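Side-chain contacts in malate oxidoreductase (Thermotoga maritima, PDB 1VL6), which probably catalyses the NAD-dependent oxidative decarboxylation of malate to pyruvate and carbon dioxide: residues A[43-46]-A[47-50]; A[143-146]-A[147-151]; A[298-301]-A[302-306]; A[327-330]-A[331-335]. All blocks are in the same frame, centred on the assembly; numbering follows the deposited sequence.

Contact 1 of 4, residues A[43-46]-A[47-50]; sequences LYTP and GVAD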
ATOM      1  N   LEU A  43       4.750 -19.259  -2.392  1.00 62.06           N
ATOM      2  CA  LEU A  43       3.460 -18.654  -2.663  1.00 60.99           C
ATOM      3  C   LEU A  43       2.776 -19.171  -3.943  1.00 60.89           C
ATOM      4  O   LEU A  43       1.608 -18.900  -4.164  1.00 60.45           O
ATOM      5  CB  LEU A  43       3.677 -17.149  -2.736  1.00 62.67           C
ATOM      6  CG  LEU A  43       4.235 -16.480  -1.474  1.00 63.55           C
ATOM      7  CD1 LEU A  43       4.202 -14.965  -1.641  1.00 62.15           C
ATOM      8  CD2 LEU A  43       3.449 -16.909  -0.211  1.00 63.22           C
ATOM      9  N   TYR A  44       3.519 -19.877  -4.785  1.00 61.40           N
ATOM     10  CA  TYR A  44       2.995 -20.509  -5.984  1.00 61.96           C
ATOM     11  C   TYR A  44       3.620 -21.915  -5.989  1.00 62.28           C
ATOM     12  O   TYR A  44       3.862 -22.464  -4.906  1.00 62.48           O
ATOM     13  CB  TYR A  44       3.443 -19.676  -7.161  1.00 63.49           C
ATOM     14  CG  TYR A  44       2.893 -19.963  -8.545  1.00 70.00           C
ATOM     15  CD1 TYR A  44       1.507 -20.090  -8.812  1.00 74.58           C
ATOM     16  CD2 TYR A  44       3.798 -20.026  -9.628  1.00 75.41           C
ATOM     17  CE1 TYR A  44       1.062 -20.320 -10.142  1.00 76.84           C
ATOM     18  CE2 TYR A  44       3.383 -20.242 -10.925  1.00 74.64           C
ATOM     19  CZ  TYR A  44       2.037 -20.379 -11.193  1.00 77.35           C
ATOM     20  OH  TYR A  44       1.756 -20.583 -12.536  1.00 81.86           O
ATOM     21  N   THR A  45       3.906 -22.502  -7.156  1.00 61.51           N
ATOM     22  CA  THR A  45       4.324 -23.892  -7.182  1.00 62.48           C
ATOM     23  C   THR A  45       5.759 -23.997  -6.680  1.00 62.48           C
ATOM     24  O   THR A  45       6.571 -23.106  -6.946  1.00 65.27           O
ATOM     25  CB  THR A  45       4.231 -24.565  -8.585  1.00 61.87           C
ATOM     26  OG1 THR A  45       5.152 -23.959  -9.482  1.00 67.85           O
ATOM     27  CG2 THR A  45       2.872 -24.371  -9.242  1.00 63.70           C
ATOM     28  N   PRO A  46       6.092 -25.068  -5.966  1.00 61.82           N
ATOM     29  CA  PRO A  46       5.184 -26.166  -5.650  1.00 60.44           C
ATOM     30  C   PRO A  46       4.476 -26.036  -4.316  1.00 59.83           C
ATOM     31  O   PRO A  46       3.567 -26.789  -4.073  1.00 61.19           O
ATOM     32  CB  PRO A  46       6.129 -27.376  -5.603  1.00 60.46           C
ATOM     33  CG  PRO A  46       7.424 -26.823  -5.109  1.00 58.34           C
ATOM     34  CD  PRO A  46       7.435 -25.304  -5.412  1.00 62.74           C
ATOM     35  N   GLY A  47       4.875 -25.104  -3.461  1.00 59.58           N
ATOM     36  CA  GLY A  47       4.281 -24.946  -2.132  1.00 60.04           C
ATOM     37  C   GLY A  47       2.768 -24.758  -2.081  1.00 62.20           C
ATOM     38  O   GLY A  47       2.081 -25.283  -1.190  1.00 64.39           O
ATOM     39  N   VAL A  48       2.241 -24.006  -3.036  1.00 62.10           N
ATOM     40  CA  VAL A  48       0.820 -23.702  -3.037  1.00 62.26           C
ATOM     41  C   VAL A  48      -0.046 -24.969  -3.175  1.00 62.17           C
ATOM     42  O   VAL A  48      -1.205 -24.989  -2.763  1.00 61.90           O
ATOM     43  CB  VAL A  48       0.438 -22.675  -4.146  1.00 62.40           C
ATOM     44  CG1 VAL A  48       0.668 -23.241  -5.538  1.00 64.55           C
ATOM     45  CG2 VAL A  48      -1.023 -22.231  -3.992  1.00 64.26           C
ATOM     46  N   ALA A  49       0.510 -26.036  -3.731  1.00 61.17           N
ATOM     47  CA  ALA A  49      -0.246 -27.279  -3.853  1.00 62.05           C
ATOM     48  C   ALA A  49      -0.715 -27.839  -2.497  1.00 62.42           C
ATOM     49  O   ALA A  49      -1.823 -28.361  -2.387  1.00 62.97           O
ATOM     50  CB  ALA A  49       0.558 -28.291  -4.557  1.00 62.32           C
ATOM     51  N   ASP A  50       0.118 -27.739  -1.466  1.00 62.72           N
ATOM     52  CA  ASP A  50      -0.301 -28.120  -0.108  1.00 63.21           C
ATOM     53  C   ASP A  50      -1.477 -27.279   0.361  1.00 62.74           C
ATOM     54  O   ASP A  50      -2.333 -27.787   1.075  1.00 63.60           O
ATOM     55  CB  ASP A  50       0.815 -27.945   0.930  1.00 63.55           C
ATOM     56  CG  ASP A  50       2.014 -28.796   0.644  1.00 68.51           C
ATOM     57  OD1 ASP A  50       1.843 -30.012   0.382  1.00 69.02           O
ATOM     58  OD2 ASP A  50       3.174 -28.322   0.655  1.00 73.66           O
TER
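The phenol ring of Tyr44 holds Thr45 CG2 over the centre of one face, 4.3 Å above the plane. At the far end of that ring, Tyr44 OH is hydrogen-bonded to Lys99 NZ of the second subunit. Behind the ring the backbone turns back on itself: Val48 N donates to Tyr44 O at 2.9 Å with an N-H...O angle of 163°, a nearly straight bond that closes the turn. Ala49 N reaches Pro46 O at 3.2 Å, with a more bent angle of 150°. The turn includes a cis peptide bond before Pro46, whose ring lies beside Gly47 N. Val48 supplies the side-chain contact: with CG1 between its backbone N and carbonyl carbon (chi1 65°), that methyl is brought against the Tyr44 carbonyl group and lies 3.7 Å from Thr45 N. The arrangement is a cis-proline turn whose carbonyls accept from the first amides of the following helix. It links helix 37-43 to helix 48-57, and across the subunit boundary Thr45 packs on Leu82 of the second subunit, while Tyr44 packs on Leu102 of the second subunit, which lies on helix 89-107 there.

Contact 2 of 4, residues A[143-146]-A[147-151]; sequences IGAP and KCFRI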
ATOM      1  N   ILE A 143     -29.399  -2.036  -7.143  1.00 63.95           N
ATOM      2  CA  ILE A 143     -30.226  -2.971  -7.927  1.00 63.20           C
ATOM      3  C   ILE A 143     -31.650  -2.599  -7.656  1.00 62.07           C
ATOM      4  O   ILE A 143     -32.073  -2.530  -6.495  1.00 63.29           O
ATOM      5  CB  ILE A 143     -29.986  -4.448  -7.495  1.00 64.91           C
ATOM      6  CG1 ILE A 143     -28.535  -4.850  -7.776  1.00 67.80           C
ATOM      7  CG2 ILE A 143     -30.945  -5.389  -8.201  1.00 64.22           C
ATOM      8  CD1 ILE A 143     -28.108  -6.125  -7.084  1.00 65.15           C
ATOM      9  N   GLY A 144     -32.404  -2.376  -8.723  1.00 62.42           N
ATOM     10  CA  GLY A 144     -33.753  -1.816  -8.591  1.00 60.87           C
ATOM     11  C   GLY A 144     -34.784  -2.670  -7.887  1.00 60.08           C
ATOM     12  O   GLY A 144     -34.662  -3.914  -7.839  1.00 61.31           O
ATOM     13  N   ALA A 145     -35.812  -1.998  -7.375  1.00 59.29           N
ATOM     14  CA  ALA A 145     -36.999  -2.656  -6.830  1.00 60.48           C
ATOM     15  C   ALA A 145     -38.020  -2.794  -7.943  1.00 61.53           C
ATOM     16  O   ALA A 145     -37.973  -2.052  -8.924  1.00 64.87           O
ATOM     17  CB  ALA A 145     -37.577  -1.857  -5.669  1.00 59.92           C
ATOM     18  N   PRO A 146     -38.899  -3.782  -7.879  1.00 61.82           N
ATOM     19  CA  PRO A 146     -38.965  -4.779  -6.841  1.00 61.71           C
ATOM     20  C   PRO A 146     -38.050  -6.036  -7.052  1.00 62.08           C
ATOM     21  O   PRO A 146     -38.024  -6.915  -6.189  1.00 62.58           O
ATOM     22  CB  PRO A 146     -40.432  -5.200  -6.927  1.00 63.50           C
ATOM     23  CG  PRO A 146     -40.684  -5.206  -8.350  1.00 58.80           C
ATOM     24  CD  PRO A 146     -39.898  -4.050  -8.920  1.00 62.91           C
ATOM     25  N   LYS A 147     -37.295  -6.135  -8.135  1.00 61.36           N
ATOM     26  CA  LYS A 147     -36.512  -7.353  -8.276  1.00 61.32           C
ATOM     27  C   LYS A 147     -35.516  -7.559  -7.130  1.00 62.24           C
ATOM     28  O   LYS A 147     -35.184  -8.694  -6.797  1.00 63.93           O
ATOM     29  CB  LYS A 147     -35.839  -7.456  -9.651  1.00 61.03           C
ATOM     30  CG  LYS A 147     -34.511  -6.765  -9.791  1.00 64.64           C
ATOM     31  CD  LYS A 147     -34.105  -6.601 -11.263  1.00 53.27           C
ATOM     32  CE  LYS A 147     -32.743  -5.878 -11.423  1.00 54.54           C
ATOM     33  NZ  LYS A 147     -32.416  -5.666 -12.903  1.00 58.69           N
ATOM     34  N   CYS A 148     -35.054  -6.488  -6.501  1.00 61.59           N
ATOM     35  CA  CYS A 148     -34.070  -6.641  -5.448  1.00 62.38           C
ATOM     36  C   CYS A 148     -34.662  -7.336  -4.205  1.00 61.12           C
ATOM     37  O   CYS A 148     -33.956  -7.815  -3.342  1.00 60.86           O
ATOM     38  CB  CYS A 148     -33.505  -5.262  -5.067  1.00 64.06           C
ATOM     39  SG  CYS A 148     -34.803  -4.220  -4.433  1.00 60.29           S
ATOM     40  N   PHE A 149     -35.961  -7.360  -4.071  1.00 60.66           N
ATOM     41  CA  PHE A 149     -36.501  -8.020  -2.905  1.00 61.39           C
ATOM     42  C   PHE A 149     -36.220  -9.520  -2.981  1.00 62.92           C
ATOM     43  O   PHE A 149     -35.645 -10.120  -2.065  1.00 63.15           O
ATOM     44  CB  PHE A 149     -38.007  -7.756  -2.804  1.00 61.65           C
ATOM     45  CG  PHE A 149     -38.364  -6.297  -2.564  1.00 62.84           C
ATOM     46  CD1 PHE A 149     -37.830  -5.609  -1.506  1.00 59.35           C
ATOM     47  CD2 PHE A 149     -39.242  -5.632  -3.403  1.00 64.59           C
ATOM     48  CE1 PHE A 149     -38.170  -4.275  -1.285  1.00 71.63           C
ATOM     49  CE2 PHE A 149     -39.595  -4.300  -3.177  1.00 58.35           C
ATOM     50  CZ  PHE A 149     -39.070  -3.629  -2.126  1.00 60.27           C
ATOM     51  N   ARG A 150     -36.607 -10.107  -4.110  1.00 65.14           N
ATOM     52  CA  ARG A 150     -36.432 -11.539  -4.356  1.00 66.83           C
ATOM     53  C   ARG A 150     -34.939 -11.853  -4.376  1.00 64.38           C
ATOM     54  O   ARG A 150     -34.521 -12.883  -3.821  1.00 64.44           O
ATOM     55  CB  ARG A 150     -37.071 -11.960  -5.692  1.00 67.69           C
ATOM     56  CG  ARG A 150     -38.309 -12.887  -5.637  1.00 76.64           C
ATOM     57  CD  ARG A 150     -39.088 -13.058  -7.026  1.00 73.78           C
ATOM     58  NE  ARG A 150     -40.185 -12.079  -7.253  1.00 88.25           N
ATOM     59  CZ  ARG A 150     -40.095 -10.843  -7.855  1.00 94.30           C
ATOM     60  NH1 ARG A 150     -38.953 -10.346  -8.331  1.00 90.78           N
ATOM     61  NH2 ARG A 150     -41.185 -10.078  -7.979  1.00 95.13           N
ATOM     62  N   ILE A 151     -34.138 -10.963  -4.982  1.00 61.08           N
ATOM     63  CA  ILE A 151     -32.712 -11.244  -5.100  1.00 60.94           C
ATOM     64  C   ILE A 151     -32.051 -11.334  -3.716  1.00 61.84           C
ATOM     65  O   ILE A 151     -31.332 -12.291  -3.410  1.00 62.30           O
ATOM     66  CB  ILE A 151     -32.016 -10.218  -5.995  1.00 61.66           C
ATOM     67  CG1 ILE A 151     -32.516 -10.370  -7.432  1.00 61.63           C
ATOM     68  CG2 ILE A 151     -30.498 -10.414  -5.961  1.00 60.53           C
ATOM     69  CD1 ILE A 151     -31.976  -9.331  -8.377  1.00 65.62           C
TER
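A strand-to-helix connection of the N-terminal malic enzyme domain turns at Pro146, which follows a cis peptide bond, and Gly144 and Pro146 bond to the first turn of the helix. Gly144 O accepts from Cys148 N at 2.9 Å; the donor lies in the carbonyl plane, but the N-H...O angle is only 137°. Phe149 N meets Pro146 O at 3.0 Å from above that carbonyl's plane, along a straighter path of 155°. Apolar contacts flank these bonds. Cys148 SG sits between its backbone N and carbonyl carbon (chi1 62°), which turns the sulfur to Ala145 CB, 3.8 Å away. The Phe149 ring receives Pro146 CB at CD2, 3.7 Å, and Ala145 CB obliquely at CE2, 4.0 Å. On another flank Ile143 CG2 touches Ile151 CD1 at 4.1 Å. The extended Lys147 chain crosses Ile143 at about a right angle, with Lys147 CE 3.7 Å from Ile143 CG2. This course takes Lys147 NZ to a salt bridge with Asp77, while Arg150 pairs with Glu121 and Glu239. The arrangement is a beta-alpha connection of an alpha/beta domain with a parallel sheet, joining strand 137-140 to helix 147-158 through a cis-proline turn.

Contact 3 of 4, residues A[298-301]-A[302-306]; sequences PEID and PELAR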
ATOM      1  N   PRO A 298     -34.250  16.842  -1.374  1.00 64.06           N
ATOM      2  CA  PRO A 298     -35.201  16.356  -0.353  1.00 63.70           C
ATOM      3  C   PRO A 298     -36.653  16.643  -0.687  1.00 64.85           C
ATOM      4  O   PRO A 298     -36.917  17.564  -1.463  1.00 64.91           O
ATOM      5  CB  PRO A 298     -34.772  17.105   0.915  1.00 59.53           C
ATOM      6  CG  PRO A 298     -33.328  17.488   0.639  1.00 52.82           C
ATOM      7  CD  PRO A 298     -33.336  17.857  -0.799  1.00 61.30           C
ATOM      8  N   GLU A 299     -37.565  15.851  -0.087  1.00 65.15           N
ATOM      9  CA  GLU A 299     -39.008  16.010  -0.263  1.00 64.40           C
ATOM     10  C   GLU A 299     -39.491  17.438   0.081  1.00 62.95           C
ATOM     11  O   GLU A 299     -40.463  17.939  -0.516  1.00 60.59           O
ATOM     12  CB  GLU A 299     -39.794  14.981   0.555  1.00 64.36           C
ATOM     13  CG  GLU A 299     -39.828  13.601  -0.099  1.00 70.14           C
ATOM     14  CD  GLU A 299     -38.664  12.693   0.295  1.00 70.86           C
ATOM     15  OE1 GLU A 299     -37.666  13.204   0.836  1.00 63.57           O
ATOM     16  OE2 GLU A 299     -38.752  11.455   0.034  1.00 74.01           O
ATOM     17  N   ILE A 300     -38.804  18.083   1.028  1.00 61.07           N
ATOM     18  CA  ILE A 300     -39.010  19.504   1.265  1.00 60.63           C
ATOM     19  C   ILE A 300     -37.714  20.112   1.664  1.00 60.55           C
ATOM     20  O   ILE A 300     -36.930  19.442   2.301  1.00 61.25           O
ATOM     21  CB  ILE A 300     -40.058  19.735   2.352  1.00 60.60           C
ATOM     22  CG1 ILE A 300     -40.252  21.232   2.598  1.00 57.45           C
ATOM     23  CG2 ILE A 300     -39.649  19.047   3.625  1.00 65.51           C
ATOM     24  CD1 ILE A 300     -41.468  21.547   3.504  1.00 64.03           C
ATOM     25  N   ASP A 301     -37.471  21.364   1.277  1.00 60.89           N
ATOM     26  CA  ASP A 301     -36.247  22.037   1.646  1.00 62.51           C
ATOM     27  C   ASP A 301     -36.178  22.079   3.165  1.00 63.90           C
ATOM     28  O   ASP A 301     -37.165  22.373   3.802  1.00 66.31           O
ATOM     29  CB  ASP A 301     -36.191  23.440   1.075  1.00 64.08           C
ATOM     30  CG  ASP A 301     -34.982  24.211   1.566  1.00 70.10           C
ATOM     31  OD1 ASP A 301     -33.833  23.900   1.148  1.00 70.35           O
ATOM     32  OD2 ASP A 301     -35.100  25.110   2.420  1.00 78.56           O
ATOM     33  N   PRO A 302     -35.045  21.716   3.748  1.00 64.96           N
ATOM     34  CA  PRO A 302     -34.945  21.646   5.209  1.00 64.50           C
ATOM     35  C   PRO A 302     -35.184  22.957   5.923  1.00 63.48           C
ATOM     36  O   PRO A 302     -35.870  22.969   6.936  1.00 64.84           O
ATOM     37  CB  PRO A 302     -33.521  21.124   5.467  1.00 64.02           C
ATOM     38  CG  PRO A 302     -33.057  20.518   4.172  1.00 64.81           C
ATOM     39  CD  PRO A 302     -33.804  21.262   3.076  1.00 65.95           C
ATOM     40  N   GLU A 303     -34.632  24.056   5.431  1.00 62.67           N
ATOM     41  CA  GLU A 303     -34.856  25.334   6.119  1.00 61.56           C
ATOM     42  C   GLU A 303     -36.366  25.648   6.041  1.00 62.30           C
ATOM     43  O   GLU A 303     -37.012  25.938   7.063  1.00 61.61           O
ATOM     44  CB  GLU A 303     -33.999  26.452   5.547  1.00 59.31           C
ATOM     45  CG  GLU A 303     -34.154  27.778   6.282  1.00 66.20           C
ATOM     46  CD  GLU A 303     -33.768  27.707   7.739  1.00 69.72           C
ATOM     47  OE1 GLU A 303     -32.941  26.845   8.112  1.00 85.87           O
ATOM     48  OE2 GLU A 303     -34.294  28.517   8.518  1.00 79.32           O
ATOM     49  N   LEU A 304     -36.933  25.521   4.842  1.00 61.72           N
ATOM     50  CA  LEU A 304     -38.340  25.770   4.656  1.00 61.97           C
ATOM     51  C   LEU A 304     -39.162  24.966   5.666  1.00 62.56           C
ATOM     52  O   LEU A 304     -40.116  25.455   6.267  1.00 60.18           O
ATOM     53  CB  LEU A 304     -38.779  25.396   3.233  1.00 62.99           C
ATOM     54  CG  LEU A 304     -40.257  25.637   2.869  1.00 61.15           C
ATOM     55  CD1 LEU A 304     -40.717  27.059   3.177  1.00 62.49           C
ATOM     56  CD2 LEU A 304     -40.463  25.363   1.420  1.00 67.48           C
ATOM     57  N   ALA A 305     -38.790  23.720   5.852  1.00 64.15           N
ATOM     58  CA  ALA A 305     -39.488  22.909   6.808  1.00 65.36           C
ATOM     59  C   ALA A 305     -39.364  23.460   8.222  1.00 64.13           C
ATOM     60  O   ALA A 305     -40.373  23.483   8.929  1.00 62.55           O
ATOM     61  CB  ALA A 305     -38.975  21.491   6.742  1.00 69.04           C
ATOM     62  N   ARG A 306     -38.141  23.850   8.634  1.00 64.17           N
ATOM     63  CA  ARG A 306     -37.927  24.442   9.971  1.00 66.36           C
ATOM     64  C   ARG A 306     -38.837  25.652  10.061  1.00 63.18           C
ATOM     65  O   ARG A 306     -39.599  25.759  10.997  1.00 63.36           O
ATOM     66  CB  ARG A 306     -36.474  24.865  10.268  1.00 64.54           C
ATOM     67  CG  ARG A 306     -35.517  23.691  10.566  1.00 82.36           C
ATOM     68  CD  ARG A 306     -34.007  23.942  10.216  1.00 81.48           C
ATOM     69  NE  ARG A 306     -33.290  22.708   9.837  1.00100.36           N
ATOM     70  CZ  ARG A 306     -32.174  22.660   9.072  1.00109.63           C
ATOM     71  NH1 ARG A 306     -31.638  23.790   8.598  1.00116.81           N
ATOM     72  NH2 ARG A 306     -31.595  21.485   8.767  1.00 91.45           N
TER
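Hydrogen bonding centres on Asp301, the N-cap of helix 302-307, which offers both side chain and main chain to the first turn. Its OD2 accepts from Leu304 N at 3.1 Å, with an N-H...O angle of 168°; the donor uses the anti side of the carboxylate, 26° out of its plane. The negative carboxylate of Asp301 would be expected to interact favourably with the helix dipole. CG anti to the backbone N (chi1 174°) swings the carboxylate over the helix start. The main-chain O of Asp301 takes Ala305 N at 2.9 Å. Putting an alanine at Asp301 would probably leave Leu304 N without its capping acceptor and let the first turn fray. Apolar contact follows the hydrophobic-staple pattern: Ile300, just before the N-cap, meets Ala305 through CG2 and CB at 4.0 Å, while its CG1 lies 4.3 Å from Leu304 CD2. Ile300 packs on Ile290 and Ala305 on Val313, so the staple faces strands of the NAD-binding domain's sheet. Within the helix, Arg306 NH1 makes a weak salt bridge to Glu303 OE1 at 3.4 Å. One face of the Arg306 guanidinium carries Pro302 CB near its rim, 3.8 Å above the plane.

Contact 4 of 4, residues A[327-330]-A[331-335]; sequences LLAF and PGIMK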
ATOM      1  N   LEU A 327     -23.699   4.938   5.264  1.00 62.59           N
ATOM      2  CA  LEU A 327     -22.316   4.800   5.655  1.00 62.59           C
ATOM      3  C   LEU A 327     -22.135   4.543   7.127  1.00 62.90           C
ATOM      4  O   LEU A 327     -21.137   3.954   7.537  1.00 64.93           O
ATOM      5  CB  LEU A 327     -21.500   6.022   5.236  1.00 61.28           C
ATOM      6  CG  LEU A 327     -20.006   5.973   5.548  1.00 65.14           C
ATOM      7  CD1 LEU A 327     -19.319   4.784   4.943  1.00 70.57           C
ATOM      8  CD2 LEU A 327     -19.364   7.286   5.066  1.00 67.90           C
ATOM      9  N   LEU A 328     -23.062   4.986   7.945  1.00 62.49           N
ATOM     10  CA  LEU A 328     -22.955   4.688   9.365  1.00 63.43           C
ATOM     11  C   LEU A 328     -23.153   3.222   9.650  1.00 63.47           C
ATOM     12  O   LEU A 328     -22.748   2.746  10.728  1.00 64.18           O
ATOM     13  CB  LEU A 328     -23.998   5.461  10.155  1.00 67.37           C
ATOM     14  CG  LEU A 328     -23.852   6.970  10.168  1.00 68.64           C
ATOM     15  CD1 LEU A 328     -25.136   7.621  10.628  1.00 75.09           C
ATOM     16  CD2 LEU A 328     -22.734   7.336  11.078  1.00 80.59           C
ATOM     17  N   ALA A 329     -23.770   2.495   8.710  1.00 63.18           N
ATOM     18  CA  ALA A 329     -24.211   1.105   8.979  1.00 63.37           C
ATOM     19  C   ALA A 329     -23.369   0.044   8.305  1.00 63.25           C
ATOM     20  O   ALA A 329     -22.940  -0.913   8.957  1.00 63.38           O
ATOM     21  CB  ALA A 329     -25.643   0.933   8.562  1.00 66.29           C
ATOM     22  N   PHE A 330     -23.146   0.177   6.999  1.00 62.73           N
ATOM     23  CA  PHE A 330     -22.546  -0.944   6.251  1.00 62.58           C
ATOM     24  C   PHE A 330     -21.123  -1.361   6.677  1.00 62.20           C
ATOM     25  O   PHE A 330     -20.817  -2.525   6.678  1.00 62.41           O
ATOM     26  CB  PHE A 330     -22.676  -0.764   4.737  1.00 61.79           C
ATOM     27  CG  PHE A 330     -21.798   0.287   4.127  1.00 62.99           C
ATOM     28  CD1 PHE A 330     -20.420   0.081   3.976  1.00 67.84           C
ATOM     29  CD2 PHE A 330     -22.361   1.449   3.605  1.00 63.62           C
ATOM     30  CE1 PHE A 330     -19.621   1.047   3.369  1.00 69.17           C
ATOM     31  CE2 PHE A 330     -21.570   2.428   3.015  1.00 63.75           C
ATOM     32  CZ  PHE A 330     -20.205   2.236   2.895  1.00 70.46           C
ATOM     33  N   PRO A 331     -20.239  -0.454   7.058  1.00 60.71           N
ATOM     34  CA  PRO A 331     -18.917  -0.914   7.391  1.00 61.74           C
ATOM     35  C   PRO A 331     -18.943  -1.882   8.571  1.00 62.29           C
ATOM     36  O   PRO A 331     -18.350  -2.978   8.508  1.00 62.83           O
ATOM     37  CB  PRO A 331     -18.152   0.373   7.676  1.00 62.76           C
ATOM     38  CG  PRO A 331     -18.940   1.410   6.930  1.00 63.14           C
ATOM     39  CD  PRO A 331     -20.342   1.009   7.131  1.00 58.30           C
ATOM     40  N   GLY A 332     -19.631  -1.502   9.635  1.00 61.73           N
ATOM     41  CA  GLY A 332     -19.659  -2.330  10.845  1.00 60.52           C
ATOM     42  C   GLY A 332     -20.423  -3.598  10.621  1.00 60.77           C
ATOM     43  O   GLY A 332     -20.009  -4.652  11.067  1.00 61.71           O
ATOM     44  N   ILE A 333     -21.552  -3.494   9.937  1.00 60.34           N
ATOM     45  CA  ILE A 333     -22.402  -4.642   9.712  1.00 61.54           C
ATOM     46  C   ILE A 333     -21.669  -5.694   8.917  1.00 63.01           C
ATOM     47  O   ILE A 333     -21.661  -6.869   9.269  1.00 65.33           O
ATOM     48  CB  ILE A 333     -23.606  -4.238   8.914  1.00 61.80           C
ATOM     49  CG1 ILE A 333     -24.522  -3.338   9.767  1.00 60.86           C
ATOM     50  CG2 ILE A 333     -24.306  -5.507   8.424  1.00 63.13           C
ATOM     51  CD1 ILE A 333     -25.907  -3.082   9.182  1.00 57.29           C
HETATM   52  N   MSE A 334     -21.057  -5.264   7.825  1.00 62.52           N
HETATM   53  CA  MSE A 334     -20.364  -6.167   6.941  1.00 62.44           C
HETATM   54  C   MSE A 334     -19.175  -6.793   7.612  1.00 62.49           C
HETATM   55  O   MSE A 334     -18.889  -7.989   7.420  1.00 62.84           O
HETATM   56  CB  MSE A 334     -19.904  -5.410   5.716  1.00 63.56           C
HETATM   57  CG  MSE A 334     -19.701  -6.275   4.486  1.00 81.39           C
HETATM   58 SE   MSE A 334     -21.415  -6.970   3.706  1.00 91.09          SE
HETATM   59  CE  MSE A 334     -20.791  -8.621   3.459  1.00 72.86           C
ATOM     60  N   LYS A 335     -18.457  -6.004   8.387  1.00 61.82           N
ATOM     61  CA  LYS A 335     -17.325  -6.524   9.041  1.00 62.13           C
ATOM     62  C   LYS A 335     -17.756  -7.559  10.084  1.00 61.95           C
ATOM     63  O   LYS A 335     -17.153  -8.594  10.254  1.00 61.86           O
ATOM     64  CB  LYS A 335     -16.555  -5.394   9.688  1.00 66.51           C
ATOM     65  CG  LYS A 335     -15.149  -5.822  10.148  1.00 63.42           C
ATOM     66  CD  LYS A 335     -14.487  -4.612  10.782  1.00 74.35           C
ATOM     67  CE  LYS A 335     -13.035  -4.905  11.234  1.00 80.29           C
ATOM     68  NZ  LYS A 335     -12.855  -4.286  12.540  1.00 79.46           N
TER
HETATM   69  O   HOH W   1     -20.569   1.025  10.645  1.00 48.81           O
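A water held by Leu328 and Gly332 bridges the turn: it donates to Leu328 O at 2.8 Å and accepts from Gly332 N at 2.9 Å, so the amide of this buried glycine is satisfied by solvent. Two direct backbone bonds continue beside it. Ile333 N donates to Ala329 O at 3.1 Å, N-H...O angle 164°, and Met334 N reaches Phe330 O at 3.0 Å. The proline at 331 has no N-H to give, and Leu327 O instead faces its ring carbon CD. The 3-10 segment ending at Leu328 is joined through Ala329 to helix 330-340, with Pro331 in its first turn, a position that suits a residue lacking an amide hydrogen. The flat group of the contact is the Phe330 ring. Its CG stands between the backbone N and carbonyl carbon (chi1 72°), folding the ring back so that Pro331 CD lies over one face in a CH-pi contact, 3.7 Å from the ring centroid and 30° off the normal. The same ring makes a cation-pi contact with Lys99 and meets Phe103, both on helix 89-107. Replacing Phe330 by an alanine would probably remove the CH-pi face under Pro331 CD and deprive Lys99 of this cation-pi partner. Aliphatic pairs add to this: Leu327 comes across Pro331 at about a right angle, where Leu327 CD1 lies 3.9 Å from Pro331 CG, and Ala329 CB touches Ile333 CD1 at 4.1 Å. Phe164 of strand 163-165 packs against Phe330, Ile333 and selenomethionine Met334.

All four contacts mark the entry to a helix, but their settings differ. Contact 4 is wholly buried, its centre about 9 Å from the centre of the chain, and is dominated by ring and aliphatic packing with one bridging water. The others are partly buried: contact 2 mixes apolar packing with salt bridges to other parts of the chain, contact 3 relies on a carboxylate cap, and contact 1, about 61 Å from contact 3 between centres, has extensive subunit contacts, where contact 4 has a single one, Leu327 on Leu40 of the second subunit. Contacts 1 and 2 share a cis-proline turn. Lys99 of the second subunit bonds Tyr44, while Lys99 of the same chain meets Phe330.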